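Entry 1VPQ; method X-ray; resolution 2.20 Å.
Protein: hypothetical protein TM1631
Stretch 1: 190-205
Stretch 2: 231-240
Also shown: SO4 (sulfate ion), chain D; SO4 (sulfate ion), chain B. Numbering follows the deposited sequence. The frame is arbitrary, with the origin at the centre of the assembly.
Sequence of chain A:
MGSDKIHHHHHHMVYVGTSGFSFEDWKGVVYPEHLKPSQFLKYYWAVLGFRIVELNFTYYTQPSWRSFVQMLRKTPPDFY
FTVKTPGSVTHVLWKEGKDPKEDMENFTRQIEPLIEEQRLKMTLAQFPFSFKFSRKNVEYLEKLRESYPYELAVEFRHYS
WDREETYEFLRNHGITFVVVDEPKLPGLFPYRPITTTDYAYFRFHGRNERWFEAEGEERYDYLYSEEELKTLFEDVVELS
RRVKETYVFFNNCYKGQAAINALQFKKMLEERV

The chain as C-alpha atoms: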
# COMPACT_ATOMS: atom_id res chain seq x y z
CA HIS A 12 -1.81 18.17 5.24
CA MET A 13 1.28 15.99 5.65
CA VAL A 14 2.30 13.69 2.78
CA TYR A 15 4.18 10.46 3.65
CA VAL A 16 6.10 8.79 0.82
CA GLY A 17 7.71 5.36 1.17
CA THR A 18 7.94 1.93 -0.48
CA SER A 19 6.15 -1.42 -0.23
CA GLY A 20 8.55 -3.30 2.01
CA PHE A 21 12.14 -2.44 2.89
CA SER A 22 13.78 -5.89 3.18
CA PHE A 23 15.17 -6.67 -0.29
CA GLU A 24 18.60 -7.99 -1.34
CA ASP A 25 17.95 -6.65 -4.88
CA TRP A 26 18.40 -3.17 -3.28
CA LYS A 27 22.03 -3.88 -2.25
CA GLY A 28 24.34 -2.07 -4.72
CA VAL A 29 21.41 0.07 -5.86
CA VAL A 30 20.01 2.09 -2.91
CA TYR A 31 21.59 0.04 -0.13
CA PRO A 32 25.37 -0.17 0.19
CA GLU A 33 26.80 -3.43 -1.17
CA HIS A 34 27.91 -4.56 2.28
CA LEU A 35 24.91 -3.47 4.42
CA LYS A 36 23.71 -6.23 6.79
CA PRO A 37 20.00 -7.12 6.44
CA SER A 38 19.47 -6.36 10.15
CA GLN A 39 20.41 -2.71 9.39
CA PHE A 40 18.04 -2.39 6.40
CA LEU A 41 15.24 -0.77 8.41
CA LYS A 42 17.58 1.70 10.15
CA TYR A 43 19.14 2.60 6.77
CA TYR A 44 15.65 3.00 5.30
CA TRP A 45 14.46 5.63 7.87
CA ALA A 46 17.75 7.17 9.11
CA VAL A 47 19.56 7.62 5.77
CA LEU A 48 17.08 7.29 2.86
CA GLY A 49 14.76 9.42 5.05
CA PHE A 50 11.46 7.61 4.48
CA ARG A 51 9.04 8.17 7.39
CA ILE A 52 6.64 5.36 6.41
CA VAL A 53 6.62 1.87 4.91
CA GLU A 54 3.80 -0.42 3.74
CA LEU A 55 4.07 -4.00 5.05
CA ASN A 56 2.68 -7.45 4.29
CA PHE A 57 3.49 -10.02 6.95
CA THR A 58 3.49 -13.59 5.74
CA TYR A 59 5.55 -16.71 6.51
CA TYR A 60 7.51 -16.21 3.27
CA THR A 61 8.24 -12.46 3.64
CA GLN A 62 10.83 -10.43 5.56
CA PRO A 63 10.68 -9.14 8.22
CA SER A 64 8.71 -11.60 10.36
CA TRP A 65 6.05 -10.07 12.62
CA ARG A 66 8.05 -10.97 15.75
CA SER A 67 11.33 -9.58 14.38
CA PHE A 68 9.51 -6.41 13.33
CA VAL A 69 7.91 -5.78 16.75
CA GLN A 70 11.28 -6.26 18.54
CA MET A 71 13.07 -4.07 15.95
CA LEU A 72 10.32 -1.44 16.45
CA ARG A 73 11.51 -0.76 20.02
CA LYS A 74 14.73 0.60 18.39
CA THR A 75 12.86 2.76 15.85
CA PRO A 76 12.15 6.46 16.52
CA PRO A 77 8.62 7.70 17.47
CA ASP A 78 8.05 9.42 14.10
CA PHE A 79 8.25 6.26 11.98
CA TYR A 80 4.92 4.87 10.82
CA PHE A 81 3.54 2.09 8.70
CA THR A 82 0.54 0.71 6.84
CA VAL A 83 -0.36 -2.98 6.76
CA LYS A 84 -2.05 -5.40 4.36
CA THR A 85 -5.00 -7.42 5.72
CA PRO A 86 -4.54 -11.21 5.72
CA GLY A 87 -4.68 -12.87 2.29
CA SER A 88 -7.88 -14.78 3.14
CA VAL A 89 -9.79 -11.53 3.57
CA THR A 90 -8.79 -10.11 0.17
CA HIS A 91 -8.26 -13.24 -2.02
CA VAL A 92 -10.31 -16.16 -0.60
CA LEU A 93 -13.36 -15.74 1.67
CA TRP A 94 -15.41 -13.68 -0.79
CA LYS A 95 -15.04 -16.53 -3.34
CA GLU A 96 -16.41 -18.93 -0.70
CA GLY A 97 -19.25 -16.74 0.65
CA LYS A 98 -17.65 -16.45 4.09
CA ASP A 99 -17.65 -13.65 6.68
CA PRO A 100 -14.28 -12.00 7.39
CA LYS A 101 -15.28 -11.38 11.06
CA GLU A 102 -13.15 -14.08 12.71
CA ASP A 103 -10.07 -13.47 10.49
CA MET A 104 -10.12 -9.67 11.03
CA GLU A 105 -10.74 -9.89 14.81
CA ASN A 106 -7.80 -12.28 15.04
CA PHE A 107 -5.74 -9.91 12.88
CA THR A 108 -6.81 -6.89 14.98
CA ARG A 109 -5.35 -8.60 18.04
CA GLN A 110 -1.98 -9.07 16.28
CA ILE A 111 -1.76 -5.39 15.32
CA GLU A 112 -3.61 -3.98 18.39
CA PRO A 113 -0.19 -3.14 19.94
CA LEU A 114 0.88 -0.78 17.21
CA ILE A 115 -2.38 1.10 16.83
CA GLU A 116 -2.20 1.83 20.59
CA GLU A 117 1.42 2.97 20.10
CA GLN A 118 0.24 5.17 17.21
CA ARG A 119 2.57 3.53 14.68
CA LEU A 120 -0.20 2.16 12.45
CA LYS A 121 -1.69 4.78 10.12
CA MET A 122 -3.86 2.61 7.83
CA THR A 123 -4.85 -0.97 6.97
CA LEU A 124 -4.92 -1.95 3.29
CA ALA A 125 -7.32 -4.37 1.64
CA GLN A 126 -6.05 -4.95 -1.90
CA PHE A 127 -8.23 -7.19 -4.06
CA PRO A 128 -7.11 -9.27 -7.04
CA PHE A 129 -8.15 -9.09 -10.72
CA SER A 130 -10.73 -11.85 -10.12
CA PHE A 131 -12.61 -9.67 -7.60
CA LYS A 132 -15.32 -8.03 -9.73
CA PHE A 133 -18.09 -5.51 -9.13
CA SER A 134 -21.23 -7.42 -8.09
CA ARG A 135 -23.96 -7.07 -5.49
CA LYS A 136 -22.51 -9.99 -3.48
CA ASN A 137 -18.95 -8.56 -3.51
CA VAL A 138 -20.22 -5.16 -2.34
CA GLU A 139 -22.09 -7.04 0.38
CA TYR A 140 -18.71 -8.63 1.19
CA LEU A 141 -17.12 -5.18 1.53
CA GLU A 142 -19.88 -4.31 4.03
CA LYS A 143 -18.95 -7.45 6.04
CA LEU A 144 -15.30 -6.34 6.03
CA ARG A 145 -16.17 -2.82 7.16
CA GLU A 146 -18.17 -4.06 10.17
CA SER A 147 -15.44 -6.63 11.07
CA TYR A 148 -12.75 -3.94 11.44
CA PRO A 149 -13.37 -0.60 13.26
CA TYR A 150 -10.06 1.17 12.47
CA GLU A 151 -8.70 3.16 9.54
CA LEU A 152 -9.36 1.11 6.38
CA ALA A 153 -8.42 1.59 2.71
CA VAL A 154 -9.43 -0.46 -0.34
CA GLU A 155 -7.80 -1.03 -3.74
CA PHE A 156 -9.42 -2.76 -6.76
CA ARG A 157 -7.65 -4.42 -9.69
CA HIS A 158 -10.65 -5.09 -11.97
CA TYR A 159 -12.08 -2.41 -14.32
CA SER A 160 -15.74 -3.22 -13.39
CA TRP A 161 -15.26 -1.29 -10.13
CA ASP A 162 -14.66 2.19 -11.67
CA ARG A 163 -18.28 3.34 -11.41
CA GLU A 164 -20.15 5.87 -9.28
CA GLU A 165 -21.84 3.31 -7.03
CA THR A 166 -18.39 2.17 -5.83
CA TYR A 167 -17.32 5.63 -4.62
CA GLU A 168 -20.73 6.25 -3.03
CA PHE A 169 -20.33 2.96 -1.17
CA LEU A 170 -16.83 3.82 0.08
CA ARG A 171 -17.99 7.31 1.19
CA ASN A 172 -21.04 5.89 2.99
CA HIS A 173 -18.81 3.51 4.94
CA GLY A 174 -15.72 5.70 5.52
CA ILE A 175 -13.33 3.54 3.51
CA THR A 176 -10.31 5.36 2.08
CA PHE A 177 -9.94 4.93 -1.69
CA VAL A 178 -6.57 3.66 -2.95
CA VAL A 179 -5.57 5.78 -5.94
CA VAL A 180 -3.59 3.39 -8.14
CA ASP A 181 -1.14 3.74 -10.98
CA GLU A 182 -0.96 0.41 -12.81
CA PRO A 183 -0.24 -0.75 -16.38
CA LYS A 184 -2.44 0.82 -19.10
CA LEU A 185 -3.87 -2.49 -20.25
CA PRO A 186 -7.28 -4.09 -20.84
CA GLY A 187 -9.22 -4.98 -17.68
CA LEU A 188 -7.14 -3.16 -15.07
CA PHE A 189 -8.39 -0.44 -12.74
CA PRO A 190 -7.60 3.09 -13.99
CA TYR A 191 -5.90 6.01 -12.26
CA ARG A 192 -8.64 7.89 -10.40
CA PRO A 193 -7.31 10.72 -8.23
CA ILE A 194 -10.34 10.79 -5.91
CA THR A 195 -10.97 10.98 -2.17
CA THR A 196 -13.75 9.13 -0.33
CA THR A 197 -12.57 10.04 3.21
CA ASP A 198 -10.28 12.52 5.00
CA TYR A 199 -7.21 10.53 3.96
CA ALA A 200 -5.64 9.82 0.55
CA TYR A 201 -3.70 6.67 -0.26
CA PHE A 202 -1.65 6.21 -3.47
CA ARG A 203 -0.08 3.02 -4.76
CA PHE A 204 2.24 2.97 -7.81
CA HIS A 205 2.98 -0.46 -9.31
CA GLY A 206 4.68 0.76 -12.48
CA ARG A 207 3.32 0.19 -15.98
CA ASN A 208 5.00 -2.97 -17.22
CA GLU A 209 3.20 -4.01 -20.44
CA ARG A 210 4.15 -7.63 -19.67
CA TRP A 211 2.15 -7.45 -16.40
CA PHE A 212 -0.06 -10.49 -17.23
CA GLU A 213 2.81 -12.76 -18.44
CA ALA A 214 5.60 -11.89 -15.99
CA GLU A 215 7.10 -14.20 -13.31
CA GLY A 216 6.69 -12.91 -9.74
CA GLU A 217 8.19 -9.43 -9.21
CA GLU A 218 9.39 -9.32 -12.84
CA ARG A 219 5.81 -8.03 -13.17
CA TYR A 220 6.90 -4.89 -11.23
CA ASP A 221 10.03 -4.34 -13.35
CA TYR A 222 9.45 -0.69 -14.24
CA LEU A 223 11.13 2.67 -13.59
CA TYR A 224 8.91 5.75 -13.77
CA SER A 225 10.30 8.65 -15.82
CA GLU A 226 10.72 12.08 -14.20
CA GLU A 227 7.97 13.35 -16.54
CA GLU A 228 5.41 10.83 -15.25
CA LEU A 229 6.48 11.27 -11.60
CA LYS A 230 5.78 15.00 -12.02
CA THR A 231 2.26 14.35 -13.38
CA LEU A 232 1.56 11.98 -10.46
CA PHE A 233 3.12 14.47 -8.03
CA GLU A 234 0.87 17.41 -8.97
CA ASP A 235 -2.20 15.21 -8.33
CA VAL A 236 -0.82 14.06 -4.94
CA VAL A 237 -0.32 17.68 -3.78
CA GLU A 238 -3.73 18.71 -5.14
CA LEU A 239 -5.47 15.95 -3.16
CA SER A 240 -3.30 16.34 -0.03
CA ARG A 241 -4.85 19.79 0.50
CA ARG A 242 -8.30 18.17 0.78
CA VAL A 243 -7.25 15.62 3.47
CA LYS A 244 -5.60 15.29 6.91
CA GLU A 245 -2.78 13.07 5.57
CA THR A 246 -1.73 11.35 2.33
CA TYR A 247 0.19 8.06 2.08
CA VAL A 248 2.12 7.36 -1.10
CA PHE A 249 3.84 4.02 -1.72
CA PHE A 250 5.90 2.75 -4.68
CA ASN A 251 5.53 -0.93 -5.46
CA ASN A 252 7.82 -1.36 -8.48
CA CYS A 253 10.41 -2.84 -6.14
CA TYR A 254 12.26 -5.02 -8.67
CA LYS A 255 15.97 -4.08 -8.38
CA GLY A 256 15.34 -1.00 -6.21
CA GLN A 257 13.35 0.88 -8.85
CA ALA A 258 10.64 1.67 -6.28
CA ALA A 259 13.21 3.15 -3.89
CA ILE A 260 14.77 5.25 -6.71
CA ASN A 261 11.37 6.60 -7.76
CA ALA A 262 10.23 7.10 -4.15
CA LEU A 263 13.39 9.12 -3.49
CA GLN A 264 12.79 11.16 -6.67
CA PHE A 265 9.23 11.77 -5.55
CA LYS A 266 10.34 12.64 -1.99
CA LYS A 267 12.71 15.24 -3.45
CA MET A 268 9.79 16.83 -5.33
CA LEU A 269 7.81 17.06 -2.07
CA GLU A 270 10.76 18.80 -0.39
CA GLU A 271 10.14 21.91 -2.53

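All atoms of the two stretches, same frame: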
# COMPACT_ATOMS: atom_id res chain seq x y z
N PRO A 190 -8.29 1.87 -13.56
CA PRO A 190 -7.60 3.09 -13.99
C PRO A 190 -7.11 3.98 -12.85
O PRO A 190 -7.38 3.71 -11.68
CB PRO A 190 -8.67 3.83 -14.80
CG PRO A 190 -9.94 3.43 -14.16
CD PRO A 190 -9.75 2.00 -13.73
N TYR A 191 -6.40 5.04 -13.22
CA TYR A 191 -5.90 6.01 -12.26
C TYR A 191 -6.99 7.01 -12.01
O TYR A 191 -7.33 7.78 -12.89
CB TYR A 191 -4.66 6.71 -12.83
CG TYR A 191 -4.13 7.86 -12.02
CD1 TYR A 191 -3.27 7.65 -10.96
CD2 TYR A 191 -4.46 9.18 -12.36
CE1 TYR A 191 -2.78 8.72 -10.22
CE2 TYR A 191 -3.97 10.24 -11.64
CZ TYR A 191 -3.12 10.01 -10.57
OH TYR A 191 -2.63 11.07 -9.84
N ARG A 192 -7.57 6.96 -10.81
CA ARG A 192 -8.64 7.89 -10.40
C ARG A 192 -8.21 8.69 -9.17
O ARG A 192 -8.26 8.19 -8.06
CB ARG A 192 -9.95 7.14 -10.09
CG ARG A 192 -10.72 6.53 -11.27
CD ARG A 192 -10.34 7.17 -12.58
NE ARG A 192 -11.30 7.01 -13.66
CZ ARG A 192 -10.99 7.14 -14.95
NH1 ARG A 192 -9.75 7.39 -15.33
NH2 ARG A 192 -11.94 7.00 -15.86
N PRO A 193 -7.78 9.96 -9.37
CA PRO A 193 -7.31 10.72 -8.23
C PRO A 193 -8.51 11.33 -7.49
O PRO A 193 -8.91 12.47 -7.74
CB PRO A 193 -6.38 11.76 -8.86
CG PRO A 193 -6.88 11.93 -10.26
CD PRO A 193 -7.70 10.73 -10.62
N ILE A 194 -9.07 10.52 -6.59
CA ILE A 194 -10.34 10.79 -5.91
C ILE A 194 -10.21 10.48 -4.43
O ILE A 194 -9.49 9.54 -4.04
CB ILE A 194 -11.49 9.93 -6.51
CG1 ILE A 194 -11.90 10.46 -7.88
CG2 ILE A 194 -12.73 9.90 -5.59
CD1 ILE A 194 -12.68 9.46 -8.67
N THR A 195 -10.91 11.26 -3.60
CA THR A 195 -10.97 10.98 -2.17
C THR A 195 -12.39 10.62 -1.73
O THR A 195 -13.36 11.25 -2.13
CB THR A 195 -10.49 12.19 -1.32
OG1 THR A 195 -11.25 13.36 -1.66
CG2 THR A 195 -9.02 12.45 -1.54
N THR A 196 -12.49 9.58 -0.90
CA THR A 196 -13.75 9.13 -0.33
C THR A 196 -13.83 9.40 1.18
O THR A 196 -14.88 9.18 1.80
CB THR A 196 -13.91 7.63 -0.53
OG1 THR A 196 -12.79 6.96 0.05
CG2 THR A 196 -14.00 7.29 -2.00
N THR A 197 -12.72 9.86 1.76
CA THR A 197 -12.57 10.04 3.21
C THR A 197 -11.76 11.31 3.46
O THR A 197 -11.68 12.18 2.59
CB THR A 197 -11.87 8.83 3.86
OG1 THR A 197 -10.57 8.66 3.30
CG2 THR A 197 -12.67 7.56 3.65
N ASP A 198 -11.19 11.43 4.65
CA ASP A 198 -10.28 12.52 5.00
C ASP A 198 -8.83 12.04 5.03
O ASP A 198 -7.98 12.61 5.73
CB ASP A 198 -10.68 13.16 6.34
CG ASP A 198 -10.72 12.17 7.50
OD1 ASP A 198 -10.66 10.94 7.27
OD2 ASP A 198 -10.82 12.62 8.66
N TYR A 199 -8.56 10.98 4.26
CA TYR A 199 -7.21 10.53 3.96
C TYR A 199 -7.12 10.11 2.49
O TYR A 199 -8.09 9.62 1.92
CB TYR A 199 -6.80 9.35 4.86
CG TYR A 199 -6.69 9.77 6.30
CD1 TYR A 199 -5.53 10.36 6.78
CD2 TYR A 199 -7.76 9.61 7.18
CE1 TYR A 199 -5.43 10.77 8.11
CE2 TYR A 199 -7.67 10.01 8.52
CZ TYR A 199 -6.50 10.59 8.97
OH TYR A 199 -6.39 11.00 10.28
N ALA A 200 -5.96 10.36 1.88
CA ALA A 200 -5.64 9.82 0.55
C ALA A 200 -4.57 8.75 0.68
O ALA A 200 -3.73 8.80 1.58
CB ALA A 200 -5.17 10.92 -0.38
N TYR A 201 -4.62 7.79 -0.24
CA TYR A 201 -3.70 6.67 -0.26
C TYR A 201 -3.36 6.38 -1.72
O TYR A 201 -4.25 6.08 -2.50
CB TYR A 201 -4.35 5.46 0.39
CG TYR A 201 -3.40 4.36 0.86
CD1 TYR A 201 -2.63 3.62 -0.03
CD2 TYR A 201 -3.31 4.04 2.21
CE1 TYR A 201 -1.78 2.60 0.41
CE2 TYR A 201 -2.48 3.03 2.66
CZ TYR A 201 -1.72 2.31 1.76
OH TYR A 201 -0.89 1.31 2.23
N PHE A 202 -2.08 6.48 -2.09
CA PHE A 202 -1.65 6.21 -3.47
C PHE A 202 -0.77 4.99 -3.51
O PHE A 202 0.10 4.84 -2.67
CB PHE A 202 -0.84 7.37 -4.04
CG PHE A 202 -1.62 8.63 -4.18
CD1 PHE A 202 -1.93 9.40 -3.06
CD2 PHE A 202 -2.04 9.07 -5.43
CE1 PHE A 202 -2.65 10.58 -3.18
CE2 PHE A 202 -2.77 10.24 -5.56
CZ PHE A 202 -3.07 11.00 -4.43
N ARG A 203 -0.98 4.14 -4.52
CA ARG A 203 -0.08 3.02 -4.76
C ARG A 203 0.35 2.99 -6.23
O ARG A 203 -0.48 2.97 -7.12
CB ARG A 203 -0.74 1.70 -4.36
CG ARG A 203 -1.02 1.60 -2.86
CD ARG A 203 -1.39 0.18 -2.48
NE ARG A 203 -0.22 -0.69 -2.35
CZ ARG A 203 -0.16 -1.96 -2.74
NH1 ARG A 203 -1.18 -2.54 -3.35
NH2 ARG A 203 0.95 -2.65 -2.55
N PHE A 204 1.67 2.99 -6.46
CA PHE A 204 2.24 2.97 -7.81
C PHE A 204 2.97 1.66 -8.06
O PHE A 204 3.97 1.37 -7.41
CB PHE A 204 3.20 4.15 -8.00
CG PHE A 204 2.61 5.50 -7.65
CD1 PHE A 204 1.33 5.85 -8.06
CD2 PHE A 204 3.35 6.43 -6.93
CE1 PHE A 204 0.79 7.10 -7.74
CE2 PHE A 204 2.82 7.68 -6.61
CZ PHE A 204 1.54 8.02 -7.01
N HIS A 205 2.45 0.88 -9.01
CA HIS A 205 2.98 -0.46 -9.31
C HIS A 205 3.88 -0.49 -10.54
O HIS A 205 4.36 -1.56 -10.94
CB HIS A 205 1.82 -1.44 -9.56
CG HIS A 205 0.84 -1.50 -8.44
ND1 HIS A 205 1.18 -1.92 -7.17
CD2 HIS A 205 -0.48 -1.22 -8.39
CE1 HIS A 205 0.12 -1.88 -6.40
NE2 HIS A 205 -0.91 -1.46 -7.11
N THR A 231 3.71 14.37 -13.16
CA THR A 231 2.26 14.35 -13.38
C THR A 231 1.54 13.70 -12.20
O THR A 231 0.49 14.19 -11.77
CB THR A 231 1.87 13.61 -14.70
OG1 THR A 231 2.31 12.25 -14.67
CG2 THR A 231 2.46 14.30 -15.91
N LEU A 232 2.11 12.62 -11.66
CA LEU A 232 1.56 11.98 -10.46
C LEU A 232 1.68 12.91 -9.26
O LEU A 232 0.76 13.00 -8.44
CB LEU A 232 2.27 10.66 -10.16
CG LEU A 232 2.12 9.55 -11.21
CD1 LEU A 232 3.05 8.38 -10.89
CD2 LEU A 232 0.69 9.07 -11.32
N PHE A 233 2.82 13.59 -9.16
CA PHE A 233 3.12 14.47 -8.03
C PHE A 233 2.11 15.61 -7.90
O PHE A 233 1.63 15.89 -6.81
CB PHE A 233 4.54 15.04 -8.17
CG PHE A 233 4.88 16.11 -7.14
CD1 PHE A 233 5.24 15.77 -5.85
CD2 PHE A 233 4.84 17.45 -7.48
CE1 PHE A 233 5.55 16.75 -4.92
CE2 PHE A 233 5.14 18.43 -6.56
CZ PHE A 233 5.50 18.08 -5.28
N GLU A 234 1.79 16.28 -9.01
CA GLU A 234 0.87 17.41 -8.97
C GLU A 234 -0.53 16.99 -8.48
O GLU A 234 -1.20 17.76 -7.78
CB GLU A 234 0.80 18.11 -10.33
N ASP A 235 -0.94 15.78 -8.83
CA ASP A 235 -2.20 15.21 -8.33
C ASP A 235 -2.13 14.93 -6.83
O ASP A 235 -3.06 15.26 -6.10
CB ASP A 235 -2.55 13.92 -9.07
CG ASP A 235 -3.03 14.16 -10.49
OD1 ASP A 235 -3.49 15.28 -10.79
OD2 ASP A 235 -2.97 13.22 -11.31
N VAL A 236 -1.03 14.32 -6.37
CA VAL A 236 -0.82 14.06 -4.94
C VAL A 236 -0.88 15.34 -4.08
O VAL A 236 -1.45 15.32 -2.98
CB VAL A 236 0.52 13.31 -4.68
CG1 VAL A 236 0.87 13.32 -3.19
CG2 VAL A 236 0.45 11.89 -5.19
N VAL A 237 -0.28 16.43 -4.55
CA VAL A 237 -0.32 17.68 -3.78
C VAL A 237 -1.71 18.30 -3.83
O VAL A 237 -2.16 18.90 -2.85
CB VAL A 237 0.77 18.72 -4.21
CG1 VAL A 237 2.15 18.11 -4.17
CG2 VAL A 237 0.48 19.33 -5.58
N GLU A 238 -2.38 18.16 -4.97
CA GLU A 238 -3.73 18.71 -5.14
C GLU A 238 -4.71 18.03 -4.18
O GLU A 238 -5.50 18.70 -3.53
CB GLU A 238 -4.21 18.54 -6.59
N LEU A 239 -4.64 16.70 -4.10
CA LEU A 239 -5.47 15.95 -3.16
C LEU A 239 -5.08 16.21 -1.70
O LEU A 239 -5.96 16.40 -0.85
CB LEU A 239 -5.41 14.44 -3.46
CG LEU A 239 -6.38 13.87 -4.51
CD1 LEU A 239 -6.04 14.37 -5.90
CD2 LEU A 239 -6.39 12.34 -4.48
N SER A 240 -3.78 16.22 -1.41
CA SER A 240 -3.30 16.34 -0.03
C SER A 240 -3.88 17.54 0.71
O SER A 240 -4.02 17.51 1.92
CB SER A 240 -1.77 16.41 0.01
OG SER A 240 -1.28 17.56 -0.65
S SO4 D . -5.68 6.26 -16.84
O1 SO4 D . -5.64 4.81 -16.62
O2 SO4 D . -7.05 6.74 -17.00
O3 SO4 D . -5.08 6.95 -15.71
O4 SO4 D . -4.89 6.60 -18.01
S SO4 B . 0.06 -5.60 -5.12
O1 SO4 B . -1.19 -4.89 -5.36
O2 SO4 B . -0.14 -7.04 -5.23
O3 SO4 B . 1.03 -5.17 -6.12
O4 SO4 B . 0.53 -5.31 -3.77

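The contact is a mainly apolar packing of one helix against a strand and the extended loop preceding it, fastened at one point by a single hydrogen bond between side chains. The helix, 231-240, runs nearly antiparallel to the strand that ends at Phe204, with 163° between their N-to-C directions and a closest approach of 9.3 Å between axes. Side chains fill that spacing, and 507 Å² is buried in all, summed over both sides. Phe202, Phe204, Leu232 and Val236 are buried, while Tyr191, Asp235 and Leu239 remain partly exposed; the hydrogen bond thus lies at a less enclosed place than the apolar interior.

Alternation along the strand supplies one half of the interface. Ala200, Phe202 and Phe204 direct their CA-to-CB bonds toward the helix, whereas Tyr201 and Arg203 stay out of its reach. On the helix, Leu232, Asp235, Val236 and Leu239 follow the three- and four-residue spacing that gathers side chains along one side; Phe233, Glu234 and Val237 point away.

Two aromatic rings receive aliphatic methyl groups almost along their normals. Val236 CG2 lies 3.6 Å from the centroid of the Phe202 ring, 10° off the normal, and Leu232 CD1 lies 4.0 Å from the centroid of the Phe204 ring, 8° off; both are CH-pi contacts. The same Val236 CG2 also meets the edge of the Phe204 ring, 4.4 Å from Phe204 CZ, so this short branched residue touches both phenylalanines. Leu232 starts sideways at CB, but its side chain (m, t) brings its end nearer: CD1 lies over the face of the Phe204 ring, and CD2, also 4.1 Å from Phe204 CE1, sits 3.7 Å from Tyr191 CE1.

Leu239 is the most heavily covered residue, losing 102 Å² to the other stretch. Its CD2 reaches Phe202 CZ at 3.6 Å and Thr195 CG2 at 3.9 Å, and its CD1 lies 4.0 Å from Pro193 CB, while Leu239 CD2 is 3.8 Å from Pro193 C. Two terminal methyls suit this position, bridging the aromatic strand residue and the loop. Ala200 CB stands 4.5 Å from Leu239 CD2, at the margin of contact.

The CA-to-CB bond of Tyr191 points toward the helix, and with chi1 at 172° (t) its ring brings OH to Asp235. Tyr191 OH donates to Asp235 OD2 at 2.6 Å, the carboxylate oxygen lying near the ring plane. Tyrosine combines a long apolar ring, which packs on Leu232, with a terminal donor for the acidic acceptor.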